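Local coordinates for protein BB_2cx5_001 (PDB 3RI0) that serves as a designed scaffold for presenting a grafted linear HIV epitope, built on a Thermus thermophilus protein of the aminoacyl-tRNA editing domain family, at residues 8-11 and 12-16; 63-66 and 67-70; 129-132 and 133-136. The protein carries 6 engineered substitutions. One frame throughout, in Å; residues are numbered along the deposited sequence.

Interaction 1. Residues 8-11 and 12-16; sequences RVQG and ALETR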
# COMPACT_ATOMS: atom_id res chain seq x y z
N ARG A 8 -1.41 5.58 -14.20
CA ARG A 8 -0.31 6.21 -13.50
C ARG A 8 0.51 5.18 -12.73
O ARG A 8 1.74 5.21 -12.76
CB ARG A 8 -0.81 7.29 -12.54
CG ARG A 8 0.32 7.97 -11.79
CD ARG A 8 -0.02 9.40 -11.44
NE ARG A 8 1.16 10.26 -11.51
CZ ARG A 8 1.96 10.52 -10.49
NH1 ARG A 8 1.71 10.01 -9.29
NH2 ARG A 8 3.01 11.31 -10.67
N VAL A 9 -0.17 4.28 -12.04
CA VAL A 9 0.53 3.25 -11.28
C VAL A 9 1.25 2.30 -12.24
O VAL A 9 2.35 1.82 -11.94
CB VAL A 9 -0.44 2.43 -10.38
CG1 VAL A 9 0.31 1.27 -9.73
CG2 VAL A 9 -1.04 3.33 -9.29
N GLN A 10 0.66 2.04 -13.40
CA GLN A 10 1.28 1.15 -14.37
C GLN A 10 2.58 1.78 -14.88
O GLN A 10 3.61 1.12 -14.93
CB GLN A 10 0.34 0.87 -15.54
CG GLN A 10 0.91 -0.10 -16.55
CD GLN A 10 1.17 -1.46 -15.96
OE1 GLN A 10 0.24 -2.16 -15.55
NE2 GLN A 10 2.44 -1.85 -15.89
N GLY A 11 2.52 3.06 -15.25
CA GLY A 11 3.71 3.75 -15.73
C GLY A 11 4.79 3.76 -14.66
O GLY A 11 5.99 3.63 -14.96
N ALA A 12 4.37 3.90 -13.41
CA ALA A 12 5.30 3.92 -12.28
C ALA A 12 5.98 2.55 -12.15
O ALA A 12 7.18 2.49 -11.91
CB ALA A 12 4.56 4.26 -10.98
N LEU A 13 5.22 1.48 -12.31
CA LEU A 13 5.78 0.14 -12.21
C LEU A 13 6.81 -0.10 -13.31
O LEU A 13 7.87 -0.67 -13.05
CB LEU A 13 4.69 -0.93 -12.27
CG LEU A 13 3.82 -1.06 -11.02
CD1 LEU A 13 2.69 -2.06 -11.28
CD2 LEU A 13 4.66 -1.51 -9.82
N GLU A 14 6.52 0.35 -14.53
CA GLU A 14 7.46 0.18 -15.63
C GLU A 14 8.73 1.03 -15.44
O GLU A 14 9.84 0.55 -15.68
CB GLU A 14 6.78 0.54 -16.96
CG GLU A 14 5.55 -0.32 -17.25
CD GLU A 14 4.71 0.20 -18.39
OE1 GLU A 14 4.67 1.44 -18.60
OE2 GLU A 14 4.06 -0.61 -19.08
N THR A 15 8.56 2.27 -15.00
CA THR A 15 9.70 3.16 -14.78
C THR A 15 10.65 2.60 -13.72
O THR A 15 11.83 2.96 -13.68
CB THR A 15 9.22 4.55 -14.34
OG1 THR A 15 8.33 5.08 -15.33
CG2 THR A 15 10.40 5.49 -14.19
N ARG A 16 10.13 1.72 -12.87
CA ARG A 16 10.94 1.11 -11.82
C ARG A 16 11.63 -0.18 -12.31
O ARG A 16 12.50 -0.71 -11.62
CB ARG A 16 10.06 0.76 -10.62
CG ARG A 16 9.41 1.95 -9.92
CD ARG A 16 10.46 2.71 -9.14
NE ARG A 16 11.34 1.76 -8.47
CZ ARG A 16 11.37 1.56 -7.15
NH1 ARG A 16 10.57 2.26 -6.35
NH2 ARG A 16 12.20 0.66 -6.65
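Thr15 and Gly11 meet through two hydrogen bonds on one carbonyl oxygen. Gly11 O accepts the backbone amide of Thr15 at 2.9 Å, the regular i to i+4 helical bond, and also takes the hydroxyl, Thr15 OG1, at 2.8 Å. The two donors arrive from opposite faces of the carbonyl plane, the hydroxyl 37° out of it. With OG1 anti to its own carbonyl carbon (chi1 -57°), the Thr15 side chain folds back along the helix onto the preceding turn, a common way for a helical threonine to satisfy its hydroxyl. Ala12 N, Leu13 N and Glu14 N make the same backbone i to i+4 bond to the carbonyl oxygens of Arg8, Val9 and Gln10.

Gln10 and Glu14 form the next layer. Their amide and carboxylate planes lie 58° apart, and the approach is van der Waals: Gln10 NE2 sits 3.7 Å from Glu14 CG. The Gln10 amide is committed to the chain beyond the helix, OE1 taking the backbone N of Val23 and NE2 giving to the carbonyl of Leu21. Held at both ends, it should have its flip fixed. Glu14 CG also packs against Gln10 O at 3.3 Å.

On the buried side Val9 and Leu13 lie one turn apart, with Val9 CG1 4.4 Å from Leu13 CD1, a loose apolar contact. Both side chains rest on Phe136 of strand 134-138, and Val9 also reaches Phe97 and Pro103, so helix 4-15 lies against the sheet by this apolar face while Gln10 ties it to Leu21 and to Val23 at the start of strand 23-25.

Interaction 2. Residues 63-66 and 67-70; sequences LVSG and KNRL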
# COMPACT_ATOMS: atom_id res chain seq x y z
N LEU A 63 2.75 -0.70 5.10
CA LEU A 63 2.02 -1.66 4.27
C LEU A 63 1.45 -2.72 5.21
O LEU A 63 2.19 -3.53 5.79
CB LEU A 63 2.99 -2.26 3.26
CG LEU A 63 3.79 -1.16 2.56
CD1 LEU A 63 4.89 -1.77 1.72
CD2 LEU A 63 2.86 -0.31 1.71
N VAL A 64 0.13 -2.72 5.37
CA VAL A 64 -0.55 -3.62 6.29
C VAL A 64 -1.44 -4.65 5.62
O VAL A 64 -2.12 -4.36 4.63
CB VAL A 64 -1.42 -2.81 7.29
CG1 VAL A 64 -2.20 -3.76 8.20
CG2 VAL A 64 -0.54 -1.88 8.10
N SER A 65 -1.44 -5.86 6.16
CA SER A 65 -2.29 -6.91 5.64
C SER A 65 -3.74 -6.42 5.71
O SER A 65 -4.10 -5.67 6.62
CB SER A 65 -2.14 -8.18 6.47
OG SER A 65 -3.08 -9.16 6.06
N GLY A 66 -4.56 -6.82 4.76
CA GLY A 66 -5.95 -6.41 4.78
C GLY A 66 -6.70 -6.97 5.98
O GLY A 66 -7.75 -6.46 6.35
N LYS A 67 -6.16 -8.00 6.62
CA LYS A 67 -6.84 -8.61 7.77
C LYS A 67 -6.30 -8.10 9.11
O LYS A 67 -6.60 -8.69 10.15
CB LYS A 67 -6.67 -10.13 7.74
CG LYS A 67 -5.30 -10.55 8.25
CD LYS A 67 -5.04 -12.03 8.09
CE LYS A 67 -3.58 -12.31 8.38
NZ LYS A 67 -3.17 -13.69 8.05
N ASN A 68 -5.51 -7.03 9.08
CA ASN A 68 -4.96 -6.48 10.32
C ASN A 68 -5.15 -4.98 10.37
O ASN A 68 -5.32 -4.32 9.35
CB ASN A 68 -3.46 -6.74 10.45
CG ASN A 68 -3.10 -8.22 10.40
OD1 ASN A 68 -3.82 -9.07 10.93
ND2 ASN A 68 -1.96 -8.53 9.80
N ARG A 69 -5.13 -4.42 11.57
CA ARG A 69 -5.22 -2.98 11.70
C ARG A 69 -3.90 -2.56 12.37
O ARG A 69 -3.39 -3.24 13.26
CB ARG A 69 -6.48 -2.56 12.48
CG ARG A 69 -6.70 -3.18 13.84
CD ARG A 69 -8.19 -3.57 14.08
NE ARG A 69 -9.15 -3.00 13.13
CZ ARG A 69 -10.47 -3.17 13.22
NH1 ARG A 69 -10.99 -3.89 14.20
NH2 ARG A 69 -11.28 -2.64 12.30
N LEU A 70 -3.33 -1.47 11.87
CA LEU A 70 -2.06 -0.96 12.35
C LEU A 70 -1.99 -0.58 13.83
O LEU A 70 -2.78 0.22 14.31
CB LEU A 70 -1.64 0.25 11.53
CG LEU A 70 -0.29 0.84 11.93
CD1 LEU A 70 0.83 -0.16 11.64
CD2 LEU A 70 -0.06 2.13 11.17
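Ser65 and Asn68 are the first and last residues of a type I beta turn that ends strand 59-65 and sends the chain into the loop before helix 72-79. Two hydrogen bonds belong to the turn. Asn68 N gives to Ser65 O at 3.1 Å, reaching it well above the carbonyl plane, and Lys67 N makes a weak bond to Ser65 OG at 3.3 Å. The serine hydroxyl stands anti to its backbone N (chi1 173°), which sets it beside the carbonyl carbon, within weak reach of Lys67 N; its stronger partner is the carbonyl of Gly45.

Among the polar side chains, Asn68 directs its amide nitrogen past Ser65, with ND2 3.4 Å from Ser65 CB, to the carboxylates of Asp116 and Asp118. Asp116 also accepts the backbone N of Ser65, so one carboxylate joins both ends of the turn. The aliphatic part of Lys67 passes over the hydroxyl, CG lying 3.4 Å from Ser65 OG.

The apolar contacts come from Val64, whose two methyls divide the work. CG2 meets Leu70 CD1 at 4.2 Å, the side chains crossing at about a right angle, while CG1 packs 3.4 Å from Asn68 O, an oxygen that also accepts from Lys49 NZ.

Interaction 3. Residues 129-132 and 133-136; sequences GGTP and RALF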
# COMPACT_ATOMS: atom_id res chain seq x y z
N GLY A 129 -4.17 0.04 -6.90
CA GLY A 129 -3.70 0.61 -8.15
C GLY A 129 -4.06 2.06 -8.41
O GLY A 129 -4.20 2.46 -9.57
N GLY A 130 -4.22 2.86 -7.36
CA GLY A 130 -4.56 4.27 -7.55
C GLY A 130 -5.99 4.64 -7.19
O GLY A 130 -6.31 5.82 -7.04
N THR A 131 -6.85 3.63 -7.08
CA THR A 131 -8.25 3.83 -6.72
C THR A 131 -8.71 2.56 -6.02
O THR A 131 -8.04 1.52 -6.10
CB THR A 131 -9.15 4.03 -7.95
OG1 THR A 131 -9.59 2.76 -8.42
CG2 THR A 131 -8.42 4.73 -9.07
N PRO A 132 -9.87 2.61 -5.35
CA PRO A 132 -10.37 1.43 -4.65
C PRO A 132 -10.60 0.24 -5.59
O PRO A 132 -10.51 -0.91 -5.16
CB PRO A 132 -11.68 1.92 -4.04
CG PRO A 132 -11.44 3.40 -3.84
CD PRO A 132 -10.75 3.77 -5.12
N ARG A 133 -10.87 0.53 -6.86
CA ARG A 133 -11.13 -0.52 -7.84
C ARG A 133 -9.98 -0.91 -8.77
O ARG A 133 -10.22 -1.35 -9.90
CB ARG A 133 -12.37 -0.16 -8.67
CG ARG A 133 -12.80 1.31 -8.54
CD ARG A 133 -14.32 1.45 -8.62
NE ARG A 133 -14.89 2.08 -7.42
CZ ARG A 133 -14.98 3.39 -7.22
NH1 ARG A 133 -14.54 4.24 -8.14
NH2 ARG A 133 -15.52 3.86 -6.10
N ALA A 134 -8.75 -0.75 -8.30
CA ALA A 134 -7.58 -1.12 -9.10
C ALA A 134 -6.58 -1.82 -8.21
O ALA A 134 -6.33 -1.40 -7.08
CB ALA A 134 -6.96 0.12 -9.75
N LEU A 135 -6.02 -2.91 -8.71
CA LEU A 135 -5.05 -3.71 -7.97
C LEU A 135 -4.02 -4.26 -8.93
O LEU A 135 -4.26 -4.29 -10.14
CB LEU A 135 -5.74 -4.90 -7.29
CG LEU A 135 -6.82 -4.74 -6.21
CD1 LEU A 135 -7.63 -6.03 -6.10
CD2 LEU A 135 -6.17 -4.41 -4.86
N PHE A 136 -2.89 -4.69 -8.39
CA PHE A 136 -1.86 -5.32 -9.18
C PHE A 136 -1.25 -6.31 -8.22
O PHE A 136 -1.10 -6.02 -7.03
CB PHE A 136 -0.83 -4.29 -9.71
CG PHE A 136 0.11 -3.72 -8.66
CD1 PHE A 136 1.26 -4.40 -8.29
CD2 PHE A 136 -0.13 -2.45 -8.12
CE1 PHE A 136 2.19 -3.83 -7.40
CE2 PHE A 136 0.79 -1.86 -7.22
CZ PHE A 136 1.94 -2.55 -6.87
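Gly129 N gives a short hydrogen bond, 2.6 Å, to Ala134 O, arriving well above the plane of that carbonyl, and two further bonds hold the connection together. Ala134 N gives to Thr131 O at 3.2 Å, again from well above the carbonyl plane; this one closes a type I beta turn that runs from Thr131 to Ala134, with Pro132 and Arg133 in its two central positions. The third, from Arg133 N to Thr131 OG1, is weak although only 3.0 Å long, because it is bent to 134°; the hydroxyl reaches that amide by standing between its own backbone N and carbonyl carbon (chi1 87°).

The side-chain packing is modest. Arg133 crosses Thr131 at about a right angle, its CG lying 3.5 Å from Thr131 OG1, and the chain then bends away to give its NE to the carbonyl of Thr30. Ala134 CB points back at the loop and lies close against Gly129, 3.7 Å from its CA. Next to it, Gly130 carries the chain on toward the turn with a positive phi.

The backbone of Arg133, in the turn, bonds to Leu26, and that of Leu135, in the strand, to Val24. Along the strand Leu135 packs on Trp126 and Phe136 on Ala127. The arrangement is that of a beta hairpin whose five-residue connection contains a type I turn: strand 125-128 reverses through residues 129-133 into its antiparallel partner, strand 134-138, within the mixed sheet of this editing-domain fold.

From the N terminus, interaction 1 comes first, inside helix 4-15, and closes no loop beyond successive helical turns. Interaction 2 follows at the end of strand 59-65, where the turn starts the loop to helix 72-79, and interaction 3 later closes the reversal between strands 125-128 and 134-138. The three lie in series, none nested or crossed. Interactions 1 and 3 touch: Val9 CG2 is 3.3 Å from Gly129 O, joining the N-terminal helix to the hairpin. Interaction 2 has its centre about 24 Å from that of interaction 1, across the chain's centre, but shares the mixed sheet with interaction 3.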